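Local coordinates for AvrRpt2 (PDB 6HQZ), which acts as a type III effector of Erwinia amylovora and a papain-like cysteine protease of family C70 that probably cleaves proteins in the plant host, at residues G19-C24 and S34-G39; L28-S33 and E65-V70; S75-A80 and S136-L141; G91-G96 and H147-S152; P115-I120 and M132-F137. One frame throughout, in Å; residues are numbered along the deposited sequence.

From the N terminus, interaction 1 closes the short loop between helix 19-27 and residues 34-39. Interaction 2 crosses it: it begins inside that loop at 28-33 and closes at 65-70, tying the end of the helix to edge strand 67-69. The next two also cross. Interaction 3 joins the loop at 75-80 to helix 134-140, and interaction 4, opening at 91-96 and closing at 147-152, pairs two inner strands of the sheet. Interaction 5 falls between the two halves of interaction 4, pairs the strands of a hairpin and ties them to the start of helix 134-140; it shares Ser136 and Phe137 with interaction 3. Helix 19-27 and helix 134-140 thus both reach the inner strands.

Interaction 1: G19-C24 and S34-G39; sequences GCWYAC and SGPRLG
Trp21 carries CG anti to its backbone N (chi1 163°), while Tyr22 next to it has CG anti to the carbonyl carbon (chi1 -62°); from these starts both rings extend from helix 19-27 to the loop at Ser34-Pro36. Pro36 lays its CD over the face of the indole, 3.9 Å from the centroid of the six-membered ring, a CH-pi contact. At the pyrrole side Trp21 NE1 gives a bent hydrogen bond to Ser34 O at 3.3 Å, the donor lying well above the carbonyl plane. Gly35 lies beside this bond and, having no side chain, brings its CA to 3.5 Å from Trp21 NE1. The Tyr22 ring takes Trp21 CD1 over the centre of one face and brings OH to 3.7 Å from Ser34 CA. Trp21 also touches Met94 and Met106 of the sheet, and Pro36 rests on Leu61 of helix 49-65. The contact therefore joins helix 19-27 and the loop after it to the sheet and to helix 49-65 in this papain-like protease. With one long, bent bond, the loop probably owes its hold mainly to apolar and CH-pi packing on the indole.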
# COMPACT_ATOMS: atom_id res chain seq x y z
N GLY A 19 12.63 1.22 -27.12
CA GLY A 19 13.51 0.72 -26.08
C GLY A 19 12.95 0.93 -24.69
O GLY A 19 13.21 0.07 -23.84
N CYS A 20 12.16 1.99 -24.45
CA CYS A 20 11.61 2.26 -23.12
C CYS A 20 10.57 1.20 -22.75
O CYS A 20 10.50 0.79 -21.59
CB CYS A 20 11.10 3.69 -22.94
SG CYS A 20 9.88 4.14 -24.16
N TRP A 21 9.82 0.70 -23.73
CA TRP A 21 8.89 -0.42 -23.45
C TRP A 21 9.63 -1.68 -22.90
O TRP A 21 9.19 -2.33 -21.90
CB TRP A 21 8.04 -0.75 -24.68
CG TRP A 21 7.36 -2.14 -24.63
CD1 TRP A 21 7.86 -3.32 -25.09
CD2 TRP A 21 6.10 -2.43 -24.05
NE1 TRP A 21 6.96 -4.34 -24.84
CE2 TRP A 21 5.86 -3.81 -24.23
CE3 TRP A 21 5.12 -1.64 -23.48
CZ2 TRP A 21 4.70 -4.43 -23.78
CZ3 TRP A 21 3.96 -2.26 -23.03
CH2 TRP A 21 3.76 -3.63 -23.18
N TYR A 22 10.70 -2.04 -23.58
CA TYR A 22 11.39 -3.29 -23.22
C TYR A 22 12.06 -3.11 -21.88
O TYR A 22 12.01 -4.03 -21.03
CB TYR A 22 12.37 -3.76 -24.28
CG TYR A 22 11.65 -4.05 -25.58
CD1 TYR A 22 10.93 -5.24 -25.73
CD2 TYR A 22 11.66 -3.15 -26.64
CE1 TYR A 22 10.26 -5.54 -26.91
CE2 TYR A 22 11.00 -3.44 -27.84
CZ TYR A 22 10.31 -4.65 -27.96
OH TYR A 22 9.64 -4.95 -29.08
N ALA A 23 12.63 -1.92 -21.67
CA ALA A 23 13.25 -1.65 -20.39
C ALA A 23 12.25 -1.68 -19.23
O ALA A 23 12.54 -2.32 -18.19
CB ALA A 23 14.02 -0.36 -20.39
N CYS A 24 11.10 -1.00 -19.38
CA CYS A 24 10.11 -0.93 -18.33
C CYS A 24 9.53 -2.34 -18.04
O CYS A 24 9.35 -2.69 -16.90
CB CYS A 24 8.99 0.08 -18.68
SG CYS A 24 9.60 1.79 -18.63
N SER A 34 8.01 -8.74 -27.82
CA SER A 34 7.36 -7.83 -28.77
C SER A 34 6.56 -6.76 -28.04
O SER A 34 6.29 -6.85 -26.85
CB SER A 34 6.47 -8.61 -29.74
OG SER A 34 5.36 -9.18 -29.06
N GLY A 35 6.20 -5.72 -28.76
CA GLY A 35 5.62 -4.56 -28.12
C GLY A 35 4.63 -3.93 -29.05
O GLY A 35 4.39 -4.43 -30.15
N PRO A 36 4.06 -2.82 -28.63
CA PRO A 36 3.11 -2.13 -29.47
C PRO A 36 3.72 -1.85 -30.84
O PRO A 36 4.93 -1.53 -30.97
CB PRO A 36 2.84 -0.86 -28.70
CG PRO A 36 3.10 -1.27 -27.26
CD PRO A 36 4.33 -2.08 -27.39
N ARG A 37 2.89 -2.02 -31.84
CA ARG A 37 3.33 -2.07 -33.22
C ARG A 37 3.61 -0.63 -33.68
O ARG A 37 4.51 -0.38 -34.49
CB ARG A 37 2.23 -2.73 -34.05
CG ARG A 37 2.68 -3.23 -35.42
CD ARG A 37 1.51 -3.45 -36.38
NE ARG A 37 1.86 -3.04 -37.76
CZ ARG A 37 1.78 -1.79 -38.26
NH1 ARG A 37 1.34 -0.76 -37.52
NH2 ARG A 37 2.15 -1.57 -39.52
N LEU A 38 2.83 0.31 -33.16
CA LEU A 38 3.08 1.71 -33.45
C LEU A 38 3.81 2.29 -32.20
O LEU A 38 3.98 1.62 -31.15
CB LEU A 38 1.77 2.46 -33.85
CG LEU A 38 0.97 2.12 -35.13
CD1 LEU A 38 -0.33 2.93 -35.17
CD2 LEU A 38 1.72 2.31 -36.46
N GLY A 39 4.23 3.52 -32.34
CA GLY A 39 5.00 4.19 -31.33
C GLY A 39 4.22 4.62 -30.11
O GLY A 39 3.02 4.31 -29.92

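Interaction 2: L28-S33 and E65-V70; sequences LGHSIS and ENLAEV
His30 NE2 is hydrogen-bonded to Ser152 OG on the neighbouring strand, which helps to orient the imidazole; Leu67 lies over its face. The methyl CD2 of Leu67 sits above the ring centre, 3.9 Å from the centroid and 13° off the normal, a CH-pi contact between two side chains that run antiparallel past one another. At the ring edge the backbone of the other segment passes close, with Asn66 O 3.4 Å from His30 CE1; the still shorter approach of Glu65 O to this edge is doubtful in the model. Ile32 works on the far part of the contact. Its CG2 presses on the carboxylate carbon CD of Glu65 at 3.6 Å, and its CD1 reaches Glu65 CB at 3.7 Å. The Glu65 chain is bent at chi2 (-63°), which lays its CD back over the isoleucine. Leu67 finishes the patch with CD1 4.2 Å from Ile32 CD1. Each segment contains the end of a helix, with a Schellman motif at Gly29 after helix 19-27 and at Asn66 after helix 49-65, so the contact joins two helix exits beside edge strand 67-69. Glu65 OE1 stands 5.1 Å from His30 ND1, not in contact; that carboxylate could raise the imidazole's affinity for a second proton, although the charge state of the histidine cannot be told from the model.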
# COMPACT_ATOMS: atom_id res chain seq x y z
N LEU A 28 9.76 -4.61 -14.55
CA LEU A 28 8.57 -5.20 -13.89
C LEU A 28 8.69 -6.74 -13.66
O LEU A 28 7.74 -7.36 -13.15
CB LEU A 28 7.29 -4.90 -14.66
CG LEU A 28 6.43 -3.75 -14.14
CD1 LEU A 28 7.13 -2.39 -13.94
CD2 LEU A 28 5.20 -3.59 -15.01
N GLY A 29 9.79 -7.33 -14.14
CA GLY A 29 10.07 -8.79 -14.04
C GLY A 29 9.74 -9.62 -15.29
O GLY A 29 9.95 -10.81 -15.28
N HIS A 30 9.25 -9.00 -16.37
CA HIS A 30 8.81 -9.71 -17.59
C HIS A 30 9.89 -9.69 -18.68
O HIS A 30 10.67 -8.73 -18.80
CB HIS A 30 7.53 -9.06 -18.16
CG HIS A 30 6.34 -9.18 -17.27
ND1 HIS A 30 5.21 -9.90 -17.62
CD2 HIS A 30 6.12 -8.72 -16.02
CE1 HIS A 30 4.35 -9.87 -16.62
NE2 HIS A 30 4.87 -9.17 -15.63
N SER A 31 9.93 -10.76 -19.47
CA SER A 31 10.70 -10.82 -20.70
C SER A 31 9.69 -10.96 -21.79
O SER A 31 9.07 -11.99 -21.97
CB SER A 31 11.64 -12.01 -20.72
OG SER A 31 12.73 -11.71 -19.90
N ILE A 32 9.52 -9.89 -22.53
CA ILE A 32 8.50 -9.83 -23.53
C ILE A 32 9.22 -9.47 -24.81
O ILE A 32 9.81 -8.38 -24.94
CB ILE A 32 7.42 -8.78 -23.19
CG1 ILE A 32 6.94 -8.90 -21.72
CG2 ILE A 32 6.27 -8.91 -24.18
CD1 ILE A 32 5.85 -7.94 -21.29
N SER A 33 9.09 -10.37 -25.78
CA SER A 33 9.79 -10.29 -27.04
C SER A 33 9.19 -9.33 -28.08
O SER A 33 9.78 -9.19 -29.15
CB SER A 33 9.80 -11.67 -27.66
OG SER A 33 8.53 -11.93 -28.22
N GLU A 65 0.86 -11.50 -21.65
CA GLU A 65 2.03 -11.37 -20.81
C GLU A 65 1.71 -11.07 -19.38
O GLU A 65 2.59 -10.65 -18.67
CB GLU A 65 2.91 -10.23 -21.31
CG GLU A 65 3.26 -10.32 -22.77
CD GLU A 65 4.08 -11.54 -23.09
OE1 GLU A 65 4.75 -12.11 -22.19
OE2 GLU A 65 4.06 -11.93 -24.26
N ASN A 66 0.46 -11.26 -18.98
CA ASN A 66 0.05 -11.09 -17.59
C ASN A 66 0.40 -9.72 -17.02
O ASN A 66 1.05 -9.56 -15.97
CB ASN A 66 0.63 -12.21 -16.74
CG ASN A 66 0.32 -13.56 -17.33
OD1 ASN A 66 1.22 -14.27 -17.77
ND2 ASN A 66 -0.96 -13.91 -17.39
N LEU A 67 -0.04 -8.71 -17.76
CA LEU A 67 0.01 -7.34 -17.29
C LEU A 67 -1.44 -6.88 -17.14
O LEU A 67 -2.35 -7.43 -17.75
CB LEU A 67 0.75 -6.47 -18.29
CG LEU A 67 2.23 -6.71 -18.62
CD1 LEU A 67 2.57 -5.80 -19.79
CD2 LEU A 67 3.14 -6.31 -17.47
N ALA A 68 -1.65 -5.93 -16.25
CA ALA A 68 -2.92 -5.30 -16.02
C ALA A 68 -2.77 -3.81 -15.78
O ALA A 68 -1.69 -3.31 -15.44
CB ALA A 68 -3.61 -5.92 -14.81
N GLU A 69 -3.89 -3.12 -15.94
CA GLU A 69 -3.92 -1.66 -15.85
C GLU A 69 -4.64 -1.18 -14.63
O GLU A 69 -5.56 -1.81 -14.13
CB GLU A 69 -4.55 -1.05 -17.08
CG GLU A 69 -6.04 -1.33 -17.31
CD GLU A 69 -6.49 -1.10 -18.74
OE1 GLU A 69 -5.66 -0.91 -19.69
OE2 GLU A 69 -7.70 -1.08 -18.94
N VAL A 70 -4.20 -0.04 -14.17
CA VAL A 70 -4.81 0.64 -13.04
C VAL A 70 -6.02 1.44 -13.52
O VAL A 70 -5.89 2.20 -14.48
CB VAL A 70 -3.80 1.64 -12.47
CG1 VAL A 70 -4.47 2.45 -11.35
CG2 VAL A 70 -2.54 0.96 -11.98

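Interaction 3: S75-A80 and S136-L141; sequences SRQFSA and SFNQRL
Arg76 opens the contact through a water that donates to its carbonyl O at 2.6 Å and to Asn138 O at 2.7 Å, linking the loop to the last turn of helix 134-140. The centre of the contact is a two-point pairing between a helix and an extended loop of the papain-like fold: the side-chain amide of Asn138 bonds to both the backbone N and the backbone O of Phe78. Asn138 O is shared further, since Trp143 NE1 also bonds to it. Gln77 follows, its CG resting 3.8 Å from Asn138 ND2 as the two chains cross at about a right angle. Phe78 is the residue that is held. Its N donates to Asn138 OD1 at 2.8 Å, nearly straight at 173° but from above the carboxamide plane. Its O receives Asn138 ND2 at 3.1 Å; the donor lies in the Phe78 carbonyl plane, on a lone pair of that oxygen, and the oxygen in turn lies near the Asn138 amide plane. The phenyl ring turns inward, within 17° of the Asn138 amide plane. It is buried, with CD2 at the edge of the Phe137 ring, 3.8 Å from CE2, while Leu83, Leu86 and Met149 line its surroundings. Ser79 then turns outward and caps helix 80-90 by bonding OG to Glu82 N. Just past the end of helix 134-140, Leu141 holds CG anti to its backbone N (chi1 -176°). Its methyl CD2 meets Phe78 in the plane of the ring, 3.9 Å from CE2.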
# COMPACT_ATOMS: atom_id res chain seq x y z
N SER A 75 -11.32 12.13 -11.77
CA SER A 75 -10.87 13.46 -11.44
C SER A 75 -9.57 13.80 -12.18
O SER A 75 -9.14 14.93 -12.15
CB SER A 75 -10.56 13.49 -9.93
OG SER A 75 -9.55 12.49 -9.68
N ARG A 76 -8.93 12.80 -12.80
CA ARG A 76 -7.61 12.99 -13.42
C ARG A 76 -6.57 13.52 -12.44
O ARG A 76 -5.76 14.39 -12.80
CB ARG A 76 -7.69 13.96 -14.59
CG ARG A 76 -8.73 13.68 -15.63
CD ARG A 76 -8.21 12.75 -16.67
NE ARG A 76 -8.50 13.07 -18.08
CZ ARG A 76 -7.83 13.92 -18.87
NH1 ARG A 76 -6.89 14.75 -18.44
NH2 ARG A 76 -8.15 13.93 -20.12
N GLN A 77 -6.60 13.02 -11.21
CA GLN A 77 -5.61 13.38 -10.22
C GLN A 77 -5.44 12.20 -9.21
O GLN A 77 -6.41 11.68 -8.73
CB GLN A 77 -6.15 14.58 -9.48
CG GLN A 77 -5.16 15.50 -8.84
CD GLN A 77 -5.82 16.83 -8.52
OE1 GLN A 77 -5.63 17.84 -9.23
NE2 GLN A 77 -6.65 16.82 -7.50
N PHE A 78 -4.21 11.81 -8.90
CA PHE A 78 -3.88 10.90 -7.82
C PHE A 78 -3.31 11.67 -6.64
O PHE A 78 -2.56 12.64 -6.79
CB PHE A 78 -2.80 9.88 -8.25
CG PHE A 78 -3.28 8.83 -9.19
CD1 PHE A 78 -3.98 7.77 -8.74
CD2 PHE A 78 -3.01 8.91 -10.54
CE1 PHE A 78 -4.46 6.81 -9.60
CE2 PHE A 78 -3.48 7.97 -11.42
CZ PHE A 78 -4.14 6.90 -10.95
N SER A 79 -3.59 11.14 -5.45
CA SER A 79 -2.89 11.60 -4.26
C SER A 79 -1.63 10.77 -4.05
O SER A 79 -1.50 9.62 -4.52
CB SER A 79 -3.80 11.48 -3.05
OG SER A 79 -4.16 10.13 -2.87
N ALA A 80 -0.70 11.37 -3.31
CA ALA A 80 0.47 10.64 -2.77
C ALA A 80 0.04 9.35 -2.10
O ALA A 80 0.61 8.29 -2.41
CB ALA A 80 1.27 11.53 -1.79
N SER A 136 3.38 17.32 -11.43
CA SER A 136 3.85 16.99 -12.81
C SER A 136 3.35 15.66 -13.33
O SER A 136 2.91 15.55 -14.45
CB SER A 136 5.37 17.04 -12.89
OG SER A 136 5.79 18.36 -12.75
N PHE A 137 3.40 14.64 -12.50
CA PHE A 137 2.89 13.37 -12.85
C PHE A 137 1.41 13.41 -13.23
O PHE A 137 0.99 12.90 -14.27
CB PHE A 137 3.15 12.39 -11.72
CG PHE A 137 2.50 11.07 -11.94
CD1 PHE A 137 3.13 10.12 -12.70
CD2 PHE A 137 1.28 10.80 -11.32
CE1 PHE A 137 2.51 8.88 -12.86
CE2 PHE A 137 0.64 9.61 -11.53
CZ PHE A 137 1.28 8.64 -12.24
N ASN A 138 0.62 14.07 -12.39
CA ASN A 138 -0.77 14.24 -12.71
C ASN A 138 -1.04 15.06 -14.00
O ASN A 138 -1.99 14.80 -14.76
CB ASN A 138 -1.54 14.86 -11.53
CG ASN A 138 -1.76 13.88 -10.41
OD1 ASN A 138 -2.16 12.73 -10.64
ND2 ASN A 138 -1.58 14.35 -9.15
N GLN A 139 -0.23 16.06 -14.20
CA GLN A 139 -0.40 16.89 -15.42
C GLN A 139 -0.06 16.12 -16.69
O GLN A 139 -0.69 16.34 -17.71
CB GLN A 139 0.51 18.07 -15.38
CG GLN A 139 0.42 18.95 -16.63
CD GLN A 139 1.46 20.05 -16.57
OE1 GLN A 139 1.97 20.37 -15.49
NE2 GLN A 139 1.80 20.63 -17.74
N ARG A 140 0.92 15.23 -16.58
CA ARG A 140 1.56 14.66 -17.79
C ARG A 140 1.26 13.22 -18.04
O ARG A 140 1.56 12.74 -19.11
CB ARG A 140 3.06 14.86 -17.68
CG ARG A 140 3.41 16.33 -17.56
CD ARG A 140 4.90 16.57 -17.50
NE ARG A 140 5.13 18.01 -17.64
CZ ARG A 140 4.98 18.66 -18.80
NH1 ARG A 140 4.68 18.00 -19.93
NH2 ARG A 140 5.13 19.97 -18.82
N LEU A 141 0.59 12.54 -17.11
CA LEU A 141 0.20 11.17 -17.32
C LEU A 141 -0.71 11.02 -18.52
O LEU A 141 -1.48 11.96 -18.86
CB LEU A 141 -0.55 10.63 -16.07
CG LEU A 141 -0.95 9.17 -16.08
CD1 LEU A 141 0.22 8.19 -16.08
CD2 LEU A 141 -1.83 8.90 -14.86
O HOH W 1 -4.49 15.83 -14.62

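Interaction 4: G91-G96 and H147-S152; sequences GPIMFG and HAMLYS
Met94 lies beside Leu150 on one face of the sheet, and its side chain can be followed outward. CB starts near Leu150 O. With chi1 at 57°, CG stands between the backbone N and the carbonyl carbon, 3.8 Å from Leu150 CB. SD then passes Cys24 of helix 19-27, and the bend at chi3 carries CE to Leu150 CD1 at 3.6 Å, with Trp21 also against it. The backbones beneath are joined by a reciprocal pair, Met94 N to Leu150 O at 2.7 Å and Leu150 N to Met94 O at 2.8 Å, then by Gly96 N to Ala148 O at 3.0 Å. On the opposite face Ile93 CG2 touches Met149 CB at 3.7 Å, while Phe95 CB meets Met149 CG at 4.0 Å in the non-hydrogen-bonded pair; Phe137 and Phe78 close in on this face. Where the strands begin to part, a water donates to Pro92 O and accepts from Ser152 N. The strand axes run at 159°, so this is ordinary antiparallel pairing between two inner strands of a sheet covered on both faces, with helix 19-27 over the Met94 side, consistent with the packing of helix on sheet in papain-like cysteine proteases.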
# COMPACT_ATOMS: atom_id res chain seq x y z
N GLY A 91 2.94 -3.60 -6.99
CA GLY A 91 4.36 -3.61 -7.23
C GLY A 91 4.65 -2.48 -8.16
O GLY A 91 3.84 -1.55 -8.27
N PRO A 92 5.80 -2.54 -8.82
CA PRO A 92 6.10 -1.40 -9.71
C PRO A 92 5.11 -1.22 -10.89
O PRO A 92 4.51 -2.20 -11.44
CB PRO A 92 7.49 -1.69 -10.23
CG PRO A 92 7.74 -3.12 -9.96
CD PRO A 92 6.83 -3.58 -8.85
N ILE A 93 4.94 0.01 -11.27
CA ILE A 93 3.90 0.36 -12.24
C ILE A 93 4.55 1.19 -13.38
O ILE A 93 5.19 2.22 -13.14
CB ILE A 93 2.82 1.23 -11.60
CG1 ILE A 93 2.08 0.48 -10.54
CG2 ILE A 93 1.83 1.74 -12.65
CD1 ILE A 93 1.32 1.37 -9.58
N MET A 94 4.41 0.69 -14.59
CA MET A 94 4.94 1.43 -15.74
C MET A 94 3.89 2.37 -16.30
O MET A 94 2.75 1.95 -16.58
CB MET A 94 5.49 0.54 -16.83
CG MET A 94 4.63 -0.47 -17.44
SD MET A 94 5.62 -1.49 -18.61
CE MET A 94 4.38 -1.71 -19.86
N PHE A 95 4.32 3.62 -16.46
CA PHE A 95 3.44 4.72 -16.86
C PHE A 95 3.97 5.46 -18.08
O PHE A 95 5.18 5.71 -18.27
CB PHE A 95 3.16 5.70 -15.70
CG PHE A 95 4.33 6.51 -15.26
CD1 PHE A 95 5.20 5.97 -14.34
CD2 PHE A 95 4.51 7.81 -15.65
CE1 PHE A 95 6.26 6.71 -13.85
CE2 PHE A 95 5.54 8.57 -15.13
CZ PHE A 95 6.43 8.01 -14.25
N GLY A 96 2.98 5.85 -18.88
CA GLY A 96 3.18 6.68 -20.06
C GLY A 96 2.96 8.11 -19.70
O GLY A 96 1.96 8.41 -19.06
N HIS A 147 -4.79 2.46 -20.46
CA HIS A 147 -3.58 1.67 -20.19
C HIS A 147 -2.40 2.53 -19.84
O HIS A 147 -1.27 2.12 -20.02
CB HIS A 147 -3.24 0.72 -21.34
CG HIS A 147 -3.28 1.36 -22.70
ND1 HIS A 147 -4.42 1.38 -23.47
CD2 HIS A 147 -2.32 1.99 -23.42
CE1 HIS A 147 -4.15 2.00 -24.61
NE2 HIS A 147 -2.90 2.41 -24.59
N ALA A 148 -2.69 3.71 -19.30
CA ALA A 148 -1.70 4.67 -18.90
C ALA A 148 -0.70 4.10 -17.88
O ALA A 148 0.47 4.49 -17.91
CB ALA A 148 -2.38 5.93 -18.38
N MET A 149 -1.16 3.17 -17.01
CA MET A 149 -0.38 2.68 -15.87
C MET A 149 -0.58 1.18 -15.85
O MET A 149 -1.72 0.73 -15.63
CB MET A 149 -0.94 3.31 -14.59
CG MET A 149 -0.53 4.80 -14.40
SD MET A 149 -1.43 5.50 -13.04
CE MET A 149 -0.66 4.72 -11.68
N LEU A 150 0.50 0.43 -16.13
CA LEU A 150 0.46 -0.99 -16.21
C LEU A 150 1.28 -1.62 -15.09
O LEU A 150 2.32 -1.09 -14.66
CB LEU A 150 0.98 -1.51 -17.55
CG LEU A 150 0.14 -1.21 -18.78
CD1 LEU A 150 0.82 -1.77 -20.02
CD2 LEU A 150 -1.27 -1.79 -18.71
N TYR A 151 0.81 -2.79 -14.65
CA TYR A 151 1.52 -3.54 -13.61
C TYR A 151 1.52 -5.01 -13.90
O TYR A 151 0.73 -5.48 -14.76
CB TYR A 151 0.92 -3.21 -12.23
CG TYR A 151 -0.52 -3.67 -12.00
CD1 TYR A 151 -0.81 -4.95 -11.50
CD2 TYR A 151 -1.59 -2.78 -12.24
CE1 TYR A 151 -2.14 -5.35 -11.30
CE2 TYR A 151 -2.90 -3.17 -12.03
CZ TYR A 151 -3.16 -4.44 -11.58
OH TYR A 151 -4.44 -4.74 -11.38
N SER A 152 2.36 -5.74 -13.13
CA SER A 152 2.53 -7.17 -13.28
C SER A 152 1.46 -7.94 -12.52
O SER A 152 1.23 -7.69 -11.36
CB SER A 152 3.88 -7.69 -12.72
OG SER A 152 4.03 -9.08 -13.09
O HOH W 2 4.10 -4.63 -10.80
O HOH W 3 1.57 2.12 -19.58

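Interaction 5: P115-I120 and M132-F137; sequences PNDAII and MPLDSF
Ile119 and Met132 run alongside each other in the same direction, while Leu134 and Phe137 each cross Ile119 at about a right angle. The isoleucine is the hub. Its CG1, flanked by both N and C of its own backbone (chi1 61°), lies 3.7 Å from Met132 CG, and its CD1 reaches beyond to Phe137 CD1 at 3.6 Å. The other branch, CG2, faces Leu134 CD1 at 4.1 Å. Leu83 of helix 80-90, Leu109 of the adjacent strand 104-113 and Phe95 of strand 93-98 surround this cluster, so it is part of the core between sheet and helices. Asp117 meets Leu134 differently, crossing it obliquely on the outer side: OD1 approaches the methyl CD2 at 3.2 Å, close for such a pair, and a water lies between Asp117 OD2 and Asp135 N. Three backbone hydrogen bonds join the segments. Ile119 N reaches Met132 O at 2.9 Å and Met132 N returns to Ile119 O at 3.1 Å; Leu134 N then gives a nearly straight bond to Asp117 O at 2.8 Å just as the strand becomes helix. Pro133 stands at the N-cap, opposite Ala118 in a non-hydrogen-bonded pair, with Ala118 CB tight against Met132 O. On the other side Asp117 and Ala118 both face Asp113 in a G1 beta bulge. Taken together these features make a beta hairpin, strands 118-123 and 130-133, whose second strand runs directly into helix 134-140 at the edge of the antiparallel sheet.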
# COMPACT_ATOMS: atom_id res chain seq x y z
N PRO A 115 7.03 13.74 2.04
CA PRO A 115 7.44 15.09 2.50
C PRO A 115 7.61 16.13 1.39
O PRO A 115 7.31 17.29 1.61
CB PRO A 115 8.80 14.84 3.18
CG PRO A 115 8.72 13.43 3.67
CD PRO A 115 7.83 12.69 2.70
N ASN A 116 8.12 15.69 0.23
CA ASN A 116 8.37 16.57 -0.90
C ASN A 116 7.30 16.46 -1.98
O ASN A 116 7.46 17.05 -3.02
CB ASN A 116 9.75 16.22 -1.50
CG ASN A 116 10.89 16.65 -0.60
OD1 ASN A 116 10.91 17.81 -0.15
ND2 ASN A 116 11.84 15.74 -0.32
N ASP A 117 6.22 15.71 -1.74
CA ASP A 117 5.10 15.57 -2.69
C ASP A 117 5.59 15.24 -4.12
O ASP A 117 5.32 15.96 -5.10
CB ASP A 117 4.21 16.82 -2.63
CG ASP A 117 2.87 16.61 -3.25
OD1 ASP A 117 2.20 15.57 -3.00
OD2 ASP A 117 2.44 17.51 -4.00
N ALA A 118 6.30 14.12 -4.20
CA ALA A 118 6.96 13.67 -5.43
C ALA A 118 6.87 12.16 -5.59
O ALA A 118 6.75 11.41 -4.62
CB ALA A 118 8.42 14.10 -5.41
N ILE A 119 6.94 11.71 -6.84
CA ILE A 119 6.99 10.31 -7.17
C ILE A 119 8.41 9.93 -7.43
O ILE A 119 9.21 10.77 -7.82
CB ILE A 119 6.15 9.95 -8.39
CG1 ILE A 119 6.65 10.68 -9.65
CG2 ILE A 119 4.71 10.37 -8.10
CD1 ILE A 119 6.25 9.91 -10.89
N ILE A 120 8.71 8.65 -7.20
CA ILE A 120 10.02 8.13 -7.39
C ILE A 120 9.93 7.12 -8.53
O ILE A 120 9.11 6.24 -8.51
CB ILE A 120 10.54 7.39 -6.13
CG1 ILE A 120 10.37 8.29 -4.88
CG2 ILE A 120 11.95 7.00 -6.33
CD1 ILE A 120 10.66 7.62 -3.57
N MET A 132 9.99 13.23 -9.57
CA MET A 132 9.36 14.42 -10.10
C MET A 132 8.21 14.83 -9.22
O MET A 132 7.62 13.98 -8.55
CB MET A 132 8.85 14.21 -11.57
CG MET A 132 7.55 13.56 -11.81
SD MET A 132 6.78 13.43 -13.46
CE MET A 132 7.89 12.27 -14.25
N PRO A 133 7.81 16.10 -9.30
CA PRO A 133 6.69 16.47 -8.49
C PRO A 133 5.43 15.69 -8.83
O PRO A 133 5.13 15.41 -10.01
CB PRO A 133 6.47 17.95 -8.82
CG PRO A 133 7.80 18.41 -9.34
CD PRO A 133 8.30 17.23 -10.09
N LEU A 134 4.65 15.40 -7.81
CA LEU A 134 3.37 14.77 -8.01
C LEU A 134 2.50 15.58 -8.92
O LEU A 134 1.77 15.00 -9.75
CB LEU A 134 2.68 14.58 -6.65
CG LEU A 134 1.33 13.94 -6.69
CD1 LEU A 134 1.39 12.63 -7.47
CD2 LEU A 134 0.81 13.73 -5.26
N ASP A 135 2.54 16.93 -8.79
CA ASP A 135 1.73 17.79 -9.68
C ASP A 135 2.10 17.49 -11.15
O ASP A 135 1.23 17.47 -12.01
CB ASP A 135 1.89 19.30 -9.37
CG ASP A 135 1.07 20.22 -10.32
OD1 ASP A 135 -0.15 20.44 -10.13
OD2 ASP A 135 1.67 20.77 -11.26
N SER A 136 3.38 17.32 -11.43
CA SER A 136 3.85 16.99 -12.81
C SER A 136 3.35 15.66 -13.33
O SER A 136 2.91 15.55 -14.45
CB SER A 136 5.37 17.04 -12.89
OG SER A 136 5.79 18.36 -12.75
N PHE A 137 3.40 14.64 -12.50
CA PHE A 137 2.89 13.37 -12.85
C PHE A 137 1.41 13.41 -13.23
O PHE A 137 0.99 12.90 -14.27
CB PHE A 137 3.15 12.39 -11.72
CG PHE A 137 2.50 11.07 -11.94
CD1 PHE A 137 3.13 10.12 -12.70
CD2 PHE A 137 1.28 10.80 -11.32
CE1 PHE A 137 2.51 8.88 -12.86
CE2 PHE A 137 0.64 9.61 -11.53
CZ PHE A 137 1.28 8.64 -12.24
O HOH W 4 3.76 18.26 -6.45